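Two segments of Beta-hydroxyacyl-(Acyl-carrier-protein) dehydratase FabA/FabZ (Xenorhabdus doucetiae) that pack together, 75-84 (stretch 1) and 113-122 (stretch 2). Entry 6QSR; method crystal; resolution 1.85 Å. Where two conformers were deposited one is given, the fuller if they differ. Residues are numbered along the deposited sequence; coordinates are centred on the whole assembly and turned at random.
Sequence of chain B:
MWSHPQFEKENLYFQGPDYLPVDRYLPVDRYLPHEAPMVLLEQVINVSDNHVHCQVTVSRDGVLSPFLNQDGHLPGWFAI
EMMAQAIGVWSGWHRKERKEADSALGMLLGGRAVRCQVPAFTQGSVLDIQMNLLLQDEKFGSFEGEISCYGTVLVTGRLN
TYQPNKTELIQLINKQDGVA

Stretch 1 (75-84) PGWFAIEMMA
Stretch 2 (113-122) AVRCQVPAFT

A helix and the turn leading into it pack against two short strand segments through a mainly apolar contact, pinned at one end by a single backbone hydrogen bond. Pro75 is extended (phi/psi -58/146) and pairs with Ala120 in an antiparallel, non-hydrogen-bonded bridge, their CA atoms 4.1 Å apart and their side chains diverging. From Gly76 (-56/-34) the backbone turns helical, and regular helix includes 79-84, with Met83 N to Ala79 O at 2.9 Å. At the turn, Gly76 N donates to Pro119 O (2.8 Å, N-H...O angle 152°). Glycine allows this close approach: an ideal CB on Gly76 would lie 3.0 Å from Pro119 O, a clash, and 3.3 Å from Cys116 SG.

Phe121 (chi1 -57°, chi2 101°) starts sideways, but its ring comes nearer to the other stretch, against Gly76, Ala79 and Met82. Phe121 CE1 lies 3.8 Å from Gly76 CA and 3.9 Å from Met82 CE, while Ala79 CB meets the ring edge, 4.2 Å from Phe121 CZ.

Farther along, Val114 (phi/psi -81/94, chi1 t), in strand 113-116, where Val114, Arg115 and Cys116 are extended but Ala113 is not (45/51), points toward the helix. Val114 CG1 is 3.6 Å from both Ile80 CG2 and Met83 CE. Ile80 has chi1 p; Met82 and Met83 share the mtm rotamer, which carries each CE to its apolar partner. The CA atoms of Ile80 and Val114 remain 7.3 Å apart, so side chains bridge the gap here.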

ATOM      1  N   PRO B  75       3.644  -8.847   6.786  1.00 16.08           N
ATOM      2  CA  PRO B  75       3.948  -9.299   5.431  1.00 16.64           C
ATOM      3  C   PRO B  75       4.753  -8.269   4.631  1.00 17.06           C
ATOM      4  O   PRO B  75       4.568  -7.060   4.812  1.00 16.16           O
ATOM      5  CB  PRO B  75       2.564  -9.503   4.815  1.00 15.39           C
ATOM      6  CG  PRO B  75       1.690  -9.820   5.969  1.00 15.36           C
ATOM      7  CD  PRO B  75       2.202  -8.945   7.076  1.00 15.90           C
ATOM      8  N   GLY B  76       5.645  -8.771   3.770  1.00 17.17           N
ATOM      9  CA  GLY B  76       6.541  -7.949   2.962  1.00 18.02           C
ATOM     10  C   GLY B  76       5.889  -6.905   2.085  1.00 16.83           C
ATOM     11  O   GLY B  76       6.461  -5.847   1.865  1.00 14.65           O
ATOM     12  N   TRP B  77       4.696  -7.215   1.575  1.00 18.06           N
ATOM     13  CA  TRP B  77       3.959  -6.291   0.710  1.00 17.33           C
ATOM     14  C   TRP B  77       3.523  -4.978   1.364  1.00 17.42           C
ATOM     15  O   TRP B  77       3.323  -3.975   0.662  1.00 16.70           O
ATOM     16  CB  TRP B  77       2.769  -6.983   0.028  1.00 16.29           C
ATOM     17  CG  TRP B  77       1.740  -7.611   0.925  1.00 16.52           C
ATOM     18  CD1 TRP B  77       0.657  -7.003   1.482  1.00 15.56           C
ATOM     19  CD2 TRP B  77       1.663  -8.993   1.301  1.00 16.15           C
ATOM     20  NE1 TRP B  77      -0.067  -7.908   2.206  1.00 16.41           N
ATOM     21  CE2 TRP B  77       0.521  -9.140   2.107  1.00 16.10           C
ATOM     22  CE3 TRP B  77       2.468 -10.117   1.053  1.00 16.07           C
ATOM     23  CZ2 TRP B  77       0.143 -10.372   2.669  1.00 16.18           C
ATOM     24  CZ3 TRP B  77       2.090 -11.350   1.608  1.00 16.04           C
ATOM     25  CH2 TRP B  77       0.937 -11.463   2.404  1.00 16.89           C
ATOM     26  N   PHE B  78       3.439  -4.951   2.695  1.00 18.46           N
ATOM     27  CA  PHE B  78       3.225  -3.686   3.424  1.00 17.43           C
ATOM     28  C   PHE B  78       4.368  -2.658   3.277  1.00 18.57           C
ATOM     29  O   PHE B  78       4.194  -1.495   3.634  1.00 20.23           O
ATOM     30  CB  PHE B  78       2.909  -3.945   4.906  1.00 16.23           C
ATOM     31  CG  PHE B  78       1.531  -4.465   5.128  1.00 17.58           C
ATOM     32  CD1 PHE B  78       0.471  -3.591   5.303  1.00 19.28           C
ATOM     33  CD2 PHE B  78       1.269  -5.831   5.097  1.00 18.06           C
ATOM     34  CE1 PHE B  78      -0.816  -4.069   5.465  1.00 19.44           C
ATOM     35  CE2 PHE B  78      -0.016  -6.318   5.262  1.00 18.30           C
ATOM     36  CZ  PHE B  78      -1.066  -5.434   5.451  1.00 19.70           C
ATOM     37  N   ALA B  79       5.529  -3.083   2.771  1.00 18.43           N
ATOM     38  CA  ALA B  79       6.592  -2.170   2.365  1.00 17.99           C
ATOM     39  C   ALA B  79       6.114  -1.014   1.477  1.00 18.86           C
ATOM     40  O   ALA B  79       6.555   0.125   1.653  1.00 20.11           O
ATOM     41  CB  ALA B  79       7.710  -2.943   1.662  1.00 18.66           C
ATOM     42  N   ILE B  80       5.217  -1.291   0.532  1.00 20.06           N
ATOM     43  CA  ILE B  80       4.717  -0.228  -0.339  1.00 21.73           C
ATOM     44  C   ILE B  80       3.931   0.839   0.422  1.00 19.57           C
ATOM     45  O   ILE B  80       4.053   2.029   0.104  1.00 18.74           O
ATOM     46  CB  ILE B  80       3.890  -0.732  -1.548  1.00 23.39           C
ATOM     47  CG1 ILE B  80       2.649  -1.526  -1.130  1.00 23.02           C
ATOM     48  CG2 ILE B  80       4.776  -1.564  -2.450  1.00 29.32           C
ATOM     49  CD1 ILE B  80       1.349  -0.978  -1.673  1.00 26.89           C
ATOM     50  N   GLU B  81       3.166   0.425   1.434  1.00 20.13           N
ATOM     51  CA  GLU B  81       2.380   1.356   2.248  1.00 19.70           C
ATOM     52  C   GLU B  81       3.255   2.155   3.212  1.00 19.32           C
ATOM     53  O   GLU B  81       2.997   3.331   3.439  1.00 21.50           O
ATOM     54  CB  GLU B  81       1.281   0.627   3.033  1.00 19.84           C
ATOM     55  CG  GLU B  81       0.330   1.536   3.826  1.00 24.72           C
ATOM     56  CD  GLU B  81      -0.477   2.504   2.966  1.00 28.55           C
ATOM     57  OE1 GLU B  81      -0.578   2.292   1.741  1.00 34.80           O
ATOM     58  OE2 GLU B  81      -1.024   3.486   3.513  1.00 25.15           O
ATOM     59  N   MET B  82       4.265   1.520   3.799  1.00 19.23           N
ATOM     60  CA  MET B  82       5.217   2.245   4.631  1.00 19.32           C
ATOM     61  C   MET B  82       6.008   3.267   3.779  1.00 18.32           C
ATOM     62  O   MET B  82       6.173   4.417   4.177  1.00 17.30           O
ATOM     63  CB  MET B  82       6.136   1.277   5.383  1.00 20.34           C
ATOM     64  CG  MET B  82       5.415   0.424   6.438  1.00 20.47           C
ATOM     65  SD  MET B  82       6.536  -0.660   7.352  1.00 22.30           S
ATOM     66  CE  MET B  82       6.823  -1.902   6.101  1.00 19.94           C
ATOM     67  N   MET B  83       6.446   2.860   2.588  1.00 18.98           N
ATOM     68  CA  MET B  83       7.134   3.775   1.656  1.00 20.83           C
ATOM     69  C   MET B  83       6.238   4.911   1.165  1.00 20.41           C
ATOM     70  O   MET B  83       6.677   6.070   1.086  1.00 21.35           O
ATOM     71  CB  MET B  83       7.719   2.999   0.478  1.00 23.15           C
ATOM     72  CG  MET B  83       8.962   2.213   0.850  1.00 25.66           C
ATOM     73  SD  MET B  83       9.653   1.311  -0.554  1.00 34.11           S
ATOM     74  CE  MET B  83       8.773  -0.226  -0.431  1.00 33.52           C
ATOM     75  N   ALA B  84       4.984   4.580   0.863  1.00 19.45           N
ATOM     76  CA  ALA B  84       3.997   5.570   0.438  1.00 18.99           C
ATOM     77  C   ALA B  84       3.771   6.621   1.513  1.00 19.12           C
ATOM     78  O   ALA B  84       3.756   7.831   1.222  1.00 18.72           O
ATOM     79  CB  ALA B  84       2.681   4.892   0.087  1.00 19.33           C
ATOM     80  N   ALA B 113       9.185  -2.527  -9.327  1.00 17.10           N
ATOM     81  CA  ALA B 113      10.266  -3.334  -8.760  1.00 17.84           C
ATOM     82  C   ALA B 113      10.442  -3.139  -7.249  1.00 17.20           C
ATOM     83  O   ALA B 113      11.537  -2.874  -6.729  1.00 17.32           O
ATOM     84  CB  ALA B 113      11.546  -3.094  -9.532  1.00 19.94           C
ATOM     85  N   VAL B 114       9.324  -3.265  -6.543  1.00 16.77           N
ATOM     86  CA  VAL B 114       9.350  -3.267  -5.089  1.00 16.02           C
ATOM     87  C   VAL B 114       9.756  -4.684  -4.680  1.00 17.65           C
ATOM     88  O   VAL B 114       8.926  -5.574  -4.598  1.00 20.71           O
ATOM     89  CB  VAL B 114       8.016  -2.791  -4.485  1.00 15.12           C
ATOM     90  CG1 VAL B 114       8.112  -2.742  -2.965  1.00 15.68           C
ATOM     91  CG2 VAL B 114       7.658  -1.426  -5.062  1.00 14.89           C
ATOM     92  N   ARG B 115      11.058  -4.878  -4.462  1.00 20.09           N
ATOM     93  CA  ARG B 115      11.637  -6.203  -4.243  1.00 19.77           C
ATOM     94  C   ARG B 115      12.070  -6.355  -2.789  1.00 19.28           C
ATOM     95  O   ARG B 115      12.791  -5.508  -2.268  1.00 18.64           O
ATOM     96  CB  ARG B 115      12.822  -6.419  -5.189  1.00 20.76           C
ATOM     97  CG  ARG B 115      12.421  -6.293  -6.652  1.00 23.97           C
ATOM     98  CD  ARG B 115      13.364  -7.014  -7.580  1.00 28.28           C
ATOM     99  NE  ARG B 115      12.848  -6.999  -8.951  1.00 28.69           N
ATOM    100  CZ  ARG B 115      13.350  -6.306  -9.974  1.00 27.27           C
ATOM    101  NH1 ARG B 115      14.434  -5.534  -9.843  1.00 28.37           N
ATOM    102  NH2 ARG B 115      12.764  -6.401 -11.163  1.00 25.84           N
ATOM    103  N   CYS B 116      11.613  -7.437  -2.163  1.00 21.61           N
ATOM    104  CA  CYS B 116      11.843  -7.695  -0.745  0.50 22.06           C
ATOM    105  C   CYS B 116      12.777  -8.897  -0.600  1.00 22.39           C
ATOM    106  O   CYS B 116      12.590  -9.906  -1.264  1.00 24.31           O
ATOM    107  CB  CYS B 116      10.496  -7.951  -0.054  0.50 21.50           C
ATOM    108  SG  CYS B 116      10.467  -7.670   1.731  0.50 22.93           S
ATOM    109  N   GLN B 117      13.765  -8.776   0.284  1.00 22.58           N
ATOM    110  CA  GLN B 117      14.695  -9.867   0.564  1.00 24.30           C
ATOM    111  C   GLN B 117      14.071 -10.939   1.462  1.00 24.97           C
ATOM    112  O   GLN B 117      14.585 -12.056   1.532  1.00 26.90           O
ATOM    113  CB  GLN B 117      15.953  -9.319   1.241  1.00 25.38           C
ATOM    114  CG  GLN B 117      16.733  -8.329   0.390  1.00 27.32           C
ATOM    115  CD  GLN B 117      17.280  -8.952  -0.875  1.00 30.70           C
ATOM    116  OE1 GLN B 117      17.530 -10.154  -0.931  1.00 32.40           O
ATOM    117  NE2 GLN B 117      17.473  -8.135  -1.899  1.00 31.51           N
ATOM    118  N   VAL B 118      12.983 -10.592   2.152  1.00 24.09           N
ATOM    119  CA  VAL B 118      12.257 -11.528   3.020  1.00 25.54           C
ATOM    120  C   VAL B 118      10.759 -11.478   2.738  1.00 23.66           C
ATOM    121  O   VAL B 118      10.254 -10.450   2.285  1.00 24.09           O
ATOM    122  CB  VAL B 118      12.522 -11.254   4.522  1.00 25.51           C
ATOM    123  CG1 VAL B 118      13.986 -11.522   4.849  1.00 26.56           C
ATOM    124  CG2 VAL B 118      12.144  -9.842   4.927  1.00 25.27           C
ATOM    125  N   PRO B 119      10.045 -12.588   2.989  1.00 23.36           N
ATOM    126  CA  PRO B 119       8.593 -12.621   2.778  1.00 22.03           C
ATOM    127  C   PRO B 119       7.794 -11.837   3.818  1.00 20.49           C
ATOM    128  O   PRO B 119       6.689 -11.373   3.519  1.00 20.98           O
ATOM    129  CB  PRO B 119       8.263 -14.116   2.834  1.00 24.43           C
ATOM    130  CG  PRO B 119       9.379 -14.758   3.561  1.00 25.66           C
ATOM    131  CD  PRO B 119      10.588 -13.925   3.301  1.00 25.43           C
ATOM    132  N   ALA B 120       8.348 -11.690   5.021  1.00 19.76           N
ATOM    133  CA  ALA B 120       7.719 -10.899   6.083  1.00 20.02           C
ATOM    134  C   ALA B 120       8.770 -10.257   6.964  1.00 19.74           C
ATOM    135  O   ALA B 120       9.918 -10.725   7.022  1.00 19.91           O
ATOM    136  CB  ALA B 120       6.786 -11.765   6.919  1.00 20.33           C
ATOM    137  N   PHE B 121       8.386  -9.172   7.636  1.00 18.22           N
ATOM    138  CA  PHE B 121       9.273  -8.512   8.599  1.00 18.98           C
ATOM    139  C   PHE B 121       9.001  -9.072   9.984  1.00 20.34           C
ATOM    140  O   PHE B 121       7.872  -9.003  10.482  1.00 19.18           O
ATOM    141  CB  PHE B 121       9.052  -6.999   8.596  1.00 19.41           C
ATOM    142  CG  PHE B 121       9.239  -6.360   7.245  1.00 19.60           C
ATOM    143  CD1 PHE B 121       8.142  -6.024   6.461  1.00 19.16           C
ATOM    144  CD2 PHE B 121      10.517  -6.087   6.756  1.00 20.95           C
ATOM    145  CE1 PHE B 121       8.317  -5.427   5.210  1.00 20.33           C
ATOM    146  CE2 PHE B 121      10.699  -5.487   5.511  1.00 20.70           C
ATOM    147  CZ  PHE B 121       9.592  -5.174   4.735  1.00 21.15           C
ATOM    148  N   THR B 122      10.043  -9.603  10.619  1.00 22.05           N
ATOM    149  CA  THR B 122       9.876 -10.311  11.876  1.00 25.20           C
ATOM    150  C   THR B 122       9.541  -9.352  13.016  1.00 24.24           C
ATOM    151  O   THR B 122       9.994  -8.203  13.045  1.00 23.24           O
ATOM    152  CB  THR B 122      11.113 -11.171  12.221  1.00 29.25           C
ATOM    153  OG1 THR B 122      12.279 -10.355  12.213  1.00 33.59           O
ATOM    154  CG2 THR B 122      11.295 -12.286  11.204  1.00 31.31           C
TER